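Local coordinates for DNR protein (Pseudomonas aeruginosa, PDB 2Z69) that probably acts as a DNA-binding transcription factor governing dissimilative nitrate respiration in response to nitric oxide, this chain being its sensor domain, at residues Ala55-Ile60 and Leu111-Asn116; Val9-Leu14 and Gln27-Leu32. All coordinates share one frame; numbering follows the deposited sequence.

Contact 1 of 2, residues Ala55-Ile60 and Leu111-Asn116; sequences AFYYLI and LFRFSN
Phe-56 pairs with Phe-114 and Tyr-58 with Phe-112 in a buried antiparallel pairing of strands 55-59 and 109-115, the two central strands of a four-stranded sheet in the sensor domain. Each pair is joined by two backbone hydrogen bonds; the shortest, Phe-114 N to Phe-56 O, is 2.7 Å. One sheet face carries four aromatic rings. CG of Phe-56 lies between its backbone N and carbonyl carbon (chi1 67°), which leans the ring toward the partner strand, where CB of Phe-114 makes a CH-pi contact with its face, toward the rim; Asn-116 OD1 sits in plane at its edge. The Phe-56 and Phe-114 rings, tilted by 30° with centroids 5.4 Å apart, are too displaced to stack face on face. CB of Tyr-58 meets the edge of the Phe-114 ring through CE1 at 3.7 Å, and Tyr-58 lies beside Phe-112, both pointing the same way. Where the chain turns a corner, CD1 of Ile-60 makes a CH-pi contact over the centre of the Phe-112 ring, 3.8 Å from its centroid. On the other face Tyr-57 and Arg-113 lie side by side, ring and guanidinium nearly perpendicular at 89°; Tyr-57 OH comes 3.3 Å from Arg-113 CD, and NE of Arg-113 is held by a salt bridge to Asp-36. Leu-59 CD1 presses tightly on Leu-111 CD2 at 3.5 Å. The pairing is consistent with the beta barrel of the cyclic nucleotide-binding domain fold, as in CRP-family regulators.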
loop_
_atom_site.group_PDB
_atom_site.type_symbol
_atom_site.label_atom_id
_atom_site.label_comp_id
_atom_site.label_asym_id
_atom_site.label_seq_id
_atom_site.Cartn_x
_atom_site.Cartn_y
_atom_site.Cartn_z
ATOM N N ALA B 55 -1.182 -17.036 -6.918
ATOM C CA ALA B 55 0.253 -17.012 -7.183
ATOM C C ALA B 55 0.641 -15.876 -8.109
ATOM O O ALA B 55 -0.184 -15.420 -8.890
ATOM C CB ALA B 55 0.681 -18.326 -7.784
ATOM N N PHE B 56 1.875 -15.392 -7.996
ATOM C CA PHE B 56 2.450 -14.546 -9.041
ATOM C C PHE B 56 3.664 -15.267 -9.646
ATOM O O PHE B 56 4.065 -16.315 -9.135
ATOM C CB PHE B 56 2.834 -13.169 -8.505
ATOM C CG PHE B 56 3.950 -13.190 -7.522
ATOM C CD1 PHE B 56 3.732 -13.612 -6.199
ATOM C CD2 PHE B 56 5.219 -12.737 -7.883
ATOM C CE1 PHE B 56 4.763 -13.618 -5.271
ATOM C CE2 PHE B 56 6.271 -12.746 -6.962
ATOM C CZ PHE B 56 6.042 -13.169 -5.652
ATOM N N TYR B 57 4.224 -14.689 -10.712
ATOM C CA TYR B 57 5.161 -15.369 -11.588
ATOM C C TYR B 57 6.441 -14.555 -11.822
ATOM O O TYR B 57 6.410 -13.337 -11.922
ATOM C CB TYR B 57 4.497 -15.679 -12.922
ATOM C CG TYR B 57 3.389 -16.677 -12.745
ATOM C CD1 TYR B 57 2.127 -16.287 -12.283
ATOM C CD2 TYR B 57 3.634 -18.032 -12.957
ATOM C CE1 TYR B 57 1.116 -17.254 -12.061
ATOM C CE2 TYR B 57 2.662 -18.977 -12.721
ATOM C CZ TYR B 57 1.406 -18.585 -12.306
ATOM O OH TYR B 57 0.455 -19.585 -12.105
ATOM N N TYR B 58 7.570 -15.255 -11.851
ATOM C CA TYR B 58 8.782 -14.693 -12.417
ATOM C C TYR B 58 9.041 -15.390 -13.753
ATOM O O TYR B 58 9.035 -16.631 -13.831
ATOM C CB TYR B 58 9.932 -14.916 -11.464
ATOM C CG TYR B 58 11.262 -14.437 -11.968
ATOM C CD1 TYR B 58 12.122 -15.327 -12.601
ATOM C CD2 TYR B 58 11.650 -13.112 -11.823
ATOM C CE1 TYR B 58 13.345 -14.940 -13.072
ATOM C CE2 TYR B 58 12.920 -12.690 -12.288
ATOM C CZ TYR B 58 13.744 -13.631 -12.913
ATOM O OH TYR B 58 14.951 -13.309 -13.407
ATOM N N LEU B 59 9.261 -14.603 -14.799
ATOM C CA LEU B 59 9.492 -15.157 -16.141
ATOM C C LEU B 59 10.992 -15.405 -16.349
ATOM O O LEU B 59 11.785 -14.476 -16.558
ATOM C CB LEU B 59 8.908 -14.195 -17.219
ATOM C CG LEU B 59 8.842 -14.603 -18.686
ATOM C CD1 LEU B 59 8.203 -15.956 -18.877
ATOM C CD2 LEU B 59 8.114 -13.521 -19.496
ATOM N N ILE B 60 11.390 -16.674 -16.283
ATOM C CA ILE B 60 12.805 -17.014 -16.436
ATOM C C ILE B 60 13.188 -16.759 -17.897
ATOM O O ILE B 60 14.110 -16.015 -18.171
ATOM C CB ILE B 60 13.118 -18.473 -16.023
ATOM C CG1 ILE B 60 12.706 -18.735 -14.561
ATOM C CG2 ILE B 60 14.598 -18.813 -16.278
ATOM C CD1 ILE B 60 12.203 -20.175 -14.361
ATOM N N LEU B 111 8.801 -20.456 -16.239
ATOM C CA LEU B 111 8.517 -19.554 -15.117
ATOM C C LEU B 111 8.728 -20.201 -13.776
ATOM O O LEU B 111 8.770 -21.429 -13.692
ATOM C CB LEU B 111 7.075 -19.017 -15.173
ATOM C CG LEU B 111 6.627 -18.534 -16.552
ATOM C CD1 LEU B 111 5.591 -19.546 -17.068
ATOM C CD2 LEU B 111 5.991 -17.188 -16.477
ATOM N N PHE B 112 8.866 -19.354 -12.744
ATOM C CA PHE B 112 8.700 -19.724 -11.352
ATOM C C PHE B 112 7.337 -19.230 -10.938
ATOM O O PHE B 112 7.023 -18.074 -11.185
ATOM C CB PHE B 112 9.736 -19.003 -10.495
ATOM C CG PHE B 112 11.107 -19.596 -10.564
ATOM C CD1 PHE B 112 12.217 -18.770 -10.698
ATOM C CD2 PHE B 112 11.294 -20.977 -10.467
ATOM C CE1 PHE B 112 13.513 -19.293 -10.740
ATOM C CE2 PHE B 112 12.590 -21.525 -10.500
ATOM C CZ PHE B 112 13.707 -20.676 -10.631
ATOM N N ARG B 113 6.519 -20.085 -10.336
ATOM C CA ARG B 113 5.226 -19.677 -9.779
ATOM C C ARG B 113 5.395 -19.559 -8.282
ATOM O O ARG B 113 5.637 -20.572 -7.613
ATOM C CB ARG B 113 4.166 -20.741 -10.032
ATOM C CG ARG B 113 2.938 -20.631 -9.134
ATOM C CD ARG B 113 1.707 -21.432 -9.666
ATOM N NE ARG B 113 2.064 -22.820 -9.864
ATOM C CZ ARG B 113 1.943 -23.508 -10.993
ATOM N NH1 ARG B 113 1.413 -22.978 -12.094
ATOM N NH2 ARG B 113 2.338 -24.765 -10.997
ATOM N N PHE B 114 5.273 -18.353 -7.743
ATOM C CA PHE B 114 5.391 -18.159 -6.303
ATOM C C PHE B 114 4.018 -18.017 -5.673
ATOM O O PHE B 114 3.175 -17.303 -6.188
ATOM C CB PHE B 114 6.182 -16.903 -6.026
ATOM C CG PHE B 114 7.582 -16.944 -6.528
ATOM C CD1 PHE B 114 7.936 -16.292 -7.693
ATOM C CD2 PHE B 114 8.558 -17.608 -5.831
ATOM C CE1 PHE B 114 9.234 -16.298 -8.140
ATOM C CE2 PHE B 114 9.858 -17.621 -6.289
ATOM C CZ PHE B 114 10.187 -16.963 -7.447
ATOM N N SER B 115 3.788 -18.698 -4.559
ATOM C CA SER B 115 2.567 -18.550 -3.783
ATOM C C SER B 115 2.451 -17.149 -3.175
ATOM O O SER B 115 3.419 -16.633 -2.577
ATOM C CB SER B 115 2.591 -19.585 -2.648
ATOM O OG SER B 115 1.552 -19.369 -1.733
ATOM N N ASN B 116 1.272 -16.542 -3.332
ATOM C CA ASN B 116 0.943 -15.294 -2.654
ATOM C C ASN B 116 1.170 -15.480 -1.172
ATOM O O ASN B 116 1.898 -14.704 -0.550
ATOM C CB ASN B 116 -0.500 -14.839 -2.966
ATOM C CG ASN B 116 -0.661 -14.336 -4.405
ATOM O OD1 ASN B 116 0.301 -14.247 -5.140
ATOM N ND2 ASN B 116 -1.877 -14.008 -4.797
#

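Contact 2 of 2, residues Val9-Leu14 and Gln27-Leu32; sequences VHQQLL and QLQELL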
loop_
_atom_site.group_PDB
_atom_site.type_symbol
_atom_site.label_atom_id
_atom_site.label_comp_id
_atom_site.label_asym_id
_atom_site.label_seq_id
_atom_site.Cartn_x
_atom_site.Cartn_y
_atom_site.Cartn_z
ATOM N N VAL B 9 22.384 -20.459 -8.300
ATOM C CA VAL B 9 22.045 -19.748 -9.550
ATOM C C VAL B 9 20.656 -19.067 -9.535
ATOM O O VAL B 9 20.516 -17.950 -10.037
ATOM C CB VAL B 9 22.316 -20.616 -10.846
ATOM C CG1 VAL B 9 22.135 -22.115 -10.581
ATOM C CG2 VAL B 9 21.465 -20.154 -12.047
ATOM N N HIS B 10 19.648 -19.710 -8.949
ATOM C CA HIS B 10 18.310 -19.090 -8.896
ATOM C C HIS B 10 18.251 -17.939 -7.888
ATOM O O HIS B 10 17.687 -16.889 -8.183
ATOM C CB HIS B 10 17.202 -20.101 -8.607
ATOM C CG HIS B 10 17.113 -21.221 -9.596
ATOM N ND1 HIS B 10 16.467 -22.404 -9.310
ATOM C CD2 HIS B 10 17.601 -21.354 -10.854
ATOM C CE1 HIS B 10 16.558 -23.215 -10.348
ATOM N NE2 HIS B 10 17.241 -22.602 -11.299
ATOM N N GLN B 11 18.837 -18.129 -6.702
ATOM C CA GLN B 11 18.987 -17.010 -5.767
ATOM C C GLN B 11 19.645 -15.833 -6.497
ATOM O O GLN B 11 19.153 -14.715 -6.426
ATOM C CB GLN B 11 19.767 -17.404 -4.497
ATOM C CG GLN B 11 18.873 -17.875 -3.318
ATOM C CD GLN B 11 19.107 -19.335 -2.867
ATOM O OE1 GLN B 11 18.274 -20.220 -3.106
ATOM N NE2 GLN B 11 20.234 -19.576 -2.198
ATOM N N GLN B 12 20.709 -16.117 -7.249
ATOM C CA GLN B 12 21.479 -15.108 -7.987
ATOM C C GLN B 12 20.680 -14.218 -8.955
ATOM O O GLN B 12 20.828 -12.992 -8.919
ATOM C CB GLN B 12 22.638 -15.778 -8.723
ATOM C CG GLN B 12 23.664 -14.812 -9.299
ATOM C CD GLN B 12 25.026 -15.453 -9.468
ATOM O OE1 GLN B 12 25.509 -16.158 -8.577
ATOM N NE2 GLN B 12 25.662 -15.204 -10.610
ATOM N N LEU B 13 19.848 -14.815 -9.813
ATOM C CA LEU B 13 19.063 -14.023 -10.785
ATOM C C LEU B 13 17.852 -13.331 -10.138
ATOM O O LEU B 13 17.506 -12.205 -10.486
ATOM C CB LEU B 13 18.702 -14.837 -12.052
ATOM C CG LEU B 13 17.414 -15.646 -12.265
ATOM C CD1 LEU B 13 17.260 -16.037 -13.729
ATOM C CD2 LEU B 13 17.353 -16.880 -11.389
ATOM N N LEU B 14 17.250 -13.987 -9.155
ATOM C CA LEU B 14 16.128 -13.416 -8.420
ATOM C C LEU B 14 16.483 -12.253 -7.524
ATOM O O LEU B 14 15.640 -11.372 -7.300
ATOM C CB LEU B 14 15.448 -14.486 -7.578
ATOM C CG LEU B 14 14.701 -15.491 -8.433
ATOM C CD1 LEU B 14 14.042 -16.518 -7.532
ATOM C CD2 LEU B 14 13.651 -14.743 -9.226
ATOM N N GLN B 27 15.446 -15.959 3.524
ATOM C CA GLN B 27 14.056 -15.743 3.094
ATOM C C GLN B 27 13.831 -16.101 1.637
ATOM O O GLN B 27 12.794 -16.661 1.289
ATOM C CB GLN B 27 13.623 -14.295 3.367
ATOM C CG GLN B 27 13.388 -14.009 4.865
ATOM C CD GLN B 27 13.290 -12.528 5.189
ATOM O OE1 GLN B 27 13.656 -11.671 4.386
ATOM N NE2 GLN B 27 12.809 -12.221 6.387
ATOM N N LEU B 28 14.817 -15.786 0.799
ATOM C CA LEU B 28 14.767 -16.074 -0.633
ATOM C C LEU B 28 14.746 -17.581 -0.896
ATOM O O LEU B 28 13.944 -18.068 -1.699
ATOM C CB LEU B 28 15.949 -15.407 -1.351
ATOM C CG LEU B 28 15.882 -15.276 -2.869
ATOM C CD1 LEU B 28 14.473 -14.907 -3.365
ATOM C CD2 LEU B 28 16.894 -14.261 -3.336
ATOM N N GLN B 29 15.627 -18.302 -0.202
ATOM C CA GLN B 29 15.702 -19.756 -0.234
ATOM C C GLN B 29 14.343 -20.366 0.107
ATOM O O GLN B 29 13.875 -21.262 -0.578
ATOM C CB GLN B 29 16.792 -20.228 0.760
ATOM C CG GLN B 29 17.159 -21.719 0.732
ATOM C CD GLN B 29 17.939 -22.186 1.986
ATOM O OE1 GLN B 29 17.404 -22.222 3.102
ATOM N NE2 GLN B 29 19.199 -22.563 1.790
ATOM N N GLU B 30 13.705 -19.859 1.160
ATOM C CA GLU B 30 12.421 -20.389 1.629
ATOM C C GLU B 30 11.305 -20.167 0.599
ATOM O O GLU B 30 10.430 -21.018 0.417
ATOM C CB GLU B 30 12.055 -19.781 2.989
ATOM C CG GLU B 30 10.837 -20.427 3.669
ATOM C CD GLU B 30 10.569 -19.922 5.087
ATOM O OE1 GLU B 30 11.454 -19.274 5.695
ATOM O OE2 GLU B 30 9.465 -20.190 5.609
ATOM N N LEU B 31 11.371 -19.025 -0.082
ATOM C CA LEU B 31 10.424 -18.655 -1.138
ATOM C C LEU B 31 10.557 -19.563 -2.362
ATOM O O LEU B 31 9.548 -20.086 -2.859
ATOM C CB LEU B 31 10.613 -17.173 -1.524
ATOM C CG LEU B 31 9.621 -16.492 -2.473
ATOM C CD1 LEU B 31 8.167 -16.674 -2.018
ATOM C CD2 LEU B 31 9.958 -15.024 -2.618
ATOM N N LEU B 32 11.798 -19.729 -2.833
ATOM C CA LEU B 32 12.133 -20.734 -3.856
ATOM C C LEU B 32 11.700 -22.157 -3.503
ATOM O O LEU B 32 11.208 -22.884 -4.357
ATOM C CB LEU B 32 13.633 -20.721 -4.186
ATOM C CG LEU B 32 14.069 -19.592 -5.121
ATOM C CD1 LEU B 32 15.548 -19.343 -4.983
ATOM C CD2 LEU B 32 13.698 -19.916 -6.571
#
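Leu-14 and Leu-32 meet tip to tip where helices 6-14 and 25-33 pack against each other, Leu-14 CD1 lying 3.5 Å from Leu-32 CD2. The local axes are steeply inclined, at 109°, and come no closer than 10.3 Å, so side chains make most of the contact. Among the apolar contacts, Leu-32 does most: besides meeting Leu-14, its CD2 lies 4.1 Å from CB of His-10. Leu-28 adds a looser contact, its CD1 4.3 Å from Leu-14 CB. The mixed contacts belong to Gln-11. Its aliphatic part slides past Leu-28 in the opposite direction, CG to CG 4.0 Å, while the bend at chi2 (118°) turns CD toward Gln-29; OE1 lies 3.4 Å from Leu-32 CD1. The same oxygen lies near the CA and CB of Gln-29, at the exposed margin. The amide thus meets carbon across this contact, and the two helices are joined by van der Waals packing. Beneath them lies the sheet: Leu-14 and Leu-31 rest on Phe-114 of strand 109-115, Leu-32 touches Phe-112, and Leu-13 and Leu-14 reach Tyr-58 of strand 55-59. At the far side of helix 25-33, Gln-27 and Glu-30 touch Gln-122 of helix 116-123.

How the contacts relate
Contact 1 lies near the centre of the chain and is largely buried, whereas contact 2 sits farther out and is only partly covered. No helix or strand is common to both, yet they touch directly: the two N-terminal helices cover the aromatic face of the sheet. Phe-112 CZ comes 3.5 Å from His-10 ND1, their rings edge-to-face. Leu-14 and Leu-32 each do both, packing between the helices and resting on the strands. The chemistry differs accordingly, with backbone hydrogen bonds plus ring and leucine packing on the two faces in contact 1, and van der Waals packing, mostly of side chains, in contact 2.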